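PDB 4U63: DNA photolyase from Agrobacterium tumefaciens, which probably repairs cyclobutane pyrimidine dimers in ultraviolet-damaged DNA with light, using a flavin cofactor and a methenyltetrahydrofolate antenna. Local coordinates for residues Thr24-Ile28 with Ile107-Asp113. Numbering follows the deposited sequence.
Sequences TAPVI and ISETGAD. With SO4 (sulfate ion), chain L.
The side chains of I28 and I107 cross at about a right angle on the inner side of this contact, CD1 of I28 lying 3.6 Å from CG1 of I107. I28 CG1 stands beside its own backbone N (chi1 -65°), and the extended chain beyond it carries CD1 to A112 as well. The methyl of A112 is small enough to let the chain pass close: its CB sits 3.9 Å from P26 CB, and D113 N donates to P26 O over 3.1 Å. A112 CA approaches that same carbonyl in a CA-H...O contact. P26 packs tightly too, its rigid ring presenting CG 3.3 Å from T110 O. Here helix 99-110 ends and the chain passes through 111-113 into strand 114-118, the neighbour of strand 27-31 in the parallel sheet of the N-terminal alpha/beta domain. T110 OG1 accepts from A112 N in an ST turn and also bonds to L106 O. Toward solvent the packing thins. G111 leaves helical geometry with a phi of 81°, easily reached without a side chain. A25 CB lies 3.7 Å from G111 O and equally far from D113 OD2, while H49 steadies that carboxylate through OD1. Farther out, T24 OG1 donates to a sulfate, probably from the crystallisation liquor, which G51 N also binds.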
loop_
_atom_site.group_PDB
_atom_site.type_symbol
_atom_site.label_atom_id
_atom_site.label_comp_id
_atom_site.label_asym_id
_atom_site.label_seq_id
_atom_site.Cartn_x
_atom_site.Cartn_y
_atom_site.Cartn_z
ATOM N N THR A 24 -20.739 27.156 20.800
ATOM C CA THR A 24 -19.749 26.125 20.950
ATOM C C THR A 24 -18.571 26.491 20.057
ATOM O O THR A 24 -18.762 26.911 18.916
ATOM C CB THR A 24 -20.351 24.769 20.557
ATOM O OG1 THR A 24 -21.464 24.480 21.422
ATOM C CG2 THR A 24 -19.326 23.649 20.657
ATOM N N ALA A 25 -17.359 26.339 20.579
ATOM C CA ALA A 25 -16.156 26.608 19.794
ATOM C C ALA A 25 -16.040 25.624 18.618
ATOM O O ALA A 25 -16.577 24.513 18.675
ATOM C CB ALA A 25 -14.914 26.514 20.668
ATOM N N PRO A 26 -15.344 26.029 17.543
ATOM C CA PRO A 26 -15.062 25.063 16.490
ATOM C C PRO A 26 -14.118 23.935 16.906
ATOM O O PRO A 26 -13.483 23.973 17.986
ATOM C CB PRO A 26 -14.399 25.914 15.391
ATOM C CG PRO A 26 -14.845 27.307 15.663
ATOM C CD PRO A 26 -14.954 27.399 17.151
ATOM N N VAL A 27 -14.042 22.946 16.027
ATOM C CA VAL A 27 -13.134 21.816 16.155
ATOM C C VAL A 27 -12.474 21.580 14.795
ATOM O O VAL A 27 -13.155 21.552 13.751
ATOM C CB VAL A 27 -13.864 20.540 16.658
ATOM C CG1 VAL A 27 -15.146 20.269 15.869
ATOM C CG2 VAL A 27 -12.939 19.323 16.610
ATOM N N ILE A 28 -11.153 21.418 14.809
ATOM C CA ILE A 28 -10.395 21.128 13.605
ATOM C C ILE A 28 -10.199 19.623 13.463
ATOM O O ILE A 28 -9.805 18.950 14.417
ATOM C CB ILE A 28 -9.023 21.834 13.634
ATOM C CG1 ILE A 28 -9.235 23.357 13.611
ATOM C CG2 ILE A 28 -8.152 21.398 12.461
ATOM C CD1 ILE A 28 -8.058 24.142 14.108
ATOM N N ILE A 107 -6.434 27.694 14.406
ATOM C CA ILE A 107 -6.971 27.834 15.760
ATOM C C ILE A 107 -7.234 29.303 16.086
ATOM O O ILE A 107 -8.324 29.657 16.542
ATOM C CB ILE A 107 -6.016 27.186 16.792
ATOM C CG1 ILE A 107 -6.091 25.663 16.685
ATOM C CG2 ILE A 107 -6.345 27.604 18.220
ATOM C CD1 ILE A 107 -4.880 24.945 17.228
ATOM N N SER A 108 -6.231 30.148 15.841
ATOM C CA SER A 108 -6.344 31.579 16.082
ATOM C C SER A 108 -7.492 32.212 15.280
ATOM O O SER A 108 -8.298 32.965 15.834
ATOM C CB SER A 108 -5.017 32.282 15.762
ATOM O OG SER A 108 -5.148 33.681 15.913
ATOM N N GLU A 109 -7.561 31.897 13.989
ATOM C CA GLU A 109 -8.592 32.455 13.114
ATOM C C GLU A 109 -10.011 32.016 13.493
ATOM O O GLU A 109 -10.929 32.845 13.559
ATOM C CB GLU A 109 -8.345 32.065 11.652
ATOM C CG GLU A 109 -9.461 32.547 10.719
ATOM C CD GLU A 109 -9.164 32.363 9.248
ATOM O OE1 GLU A 109 -8.035 31.960 8.899
ATOM O OE2 GLU A 109 -10.080 32.633 8.438
ATOM N N THR A 110 -10.182 30.718 13.718
ATOM C CA THR A 110 -11.519 30.140 13.932
ATOM C C THR A 110 -11.987 30.174 15.389
ATOM O O THR A 110 -13.188 30.165 15.646
ATOM C CB THR A 110 -11.577 28.680 13.457
ATOM O OG1 THR A 110 -10.673 27.886 14.229
ATOM C CG2 THR A 110 -11.231 28.570 11.970
ATOM N N GLY A 111 -11.043 30.213 16.328
ATOM C CA GLY A 111 -11.351 30.108 17.756
ATOM C C GLY A 111 -11.566 28.671 18.223
ATOM O O GLY A 111 -12.113 28.452 19.308
ATOM N N ALA A 112 -11.138 27.693 17.412
ATOM C CA ALA A 112 -11.287 26.273 17.744
ATOM C C ALA A 112 -10.612 25.960 19.069
ATOM O O ALA A 112 -9.561 26.517 19.377
ATOM C CB ALA A 112 -10.696 25.399 16.646
ATOM N N ASP A 113 -11.221 25.085 19.860
ATOM C CA ASP A 113 -10.624 24.673 21.134
ATOM C C ASP A 113 -10.084 23.240 21.091
ATOM O O ASP A 113 -9.515 22.771 22.069
ATOM C CB ASP A 113 -11.619 24.850 22.295
ATOM C CG ASP A 113 -12.802 23.899 22.227
ATOM O OD1 ASP A 113 -12.857 23.046 21.308
ATOM O OD2 ASP A 113 -13.685 24.019 23.112
HETATM S S SO4 L . -23.780 23.031 18.626
HETATM O O1 SO4 L . -25.249 22.913 18.767
HETATM O O2 SO4 L . -23.423 24.452 18.528
HETATM O O3 SO4 L . -23.112 22.431 19.803
HETATM O O4 SO4 L . -23.363 22.355 17.390
#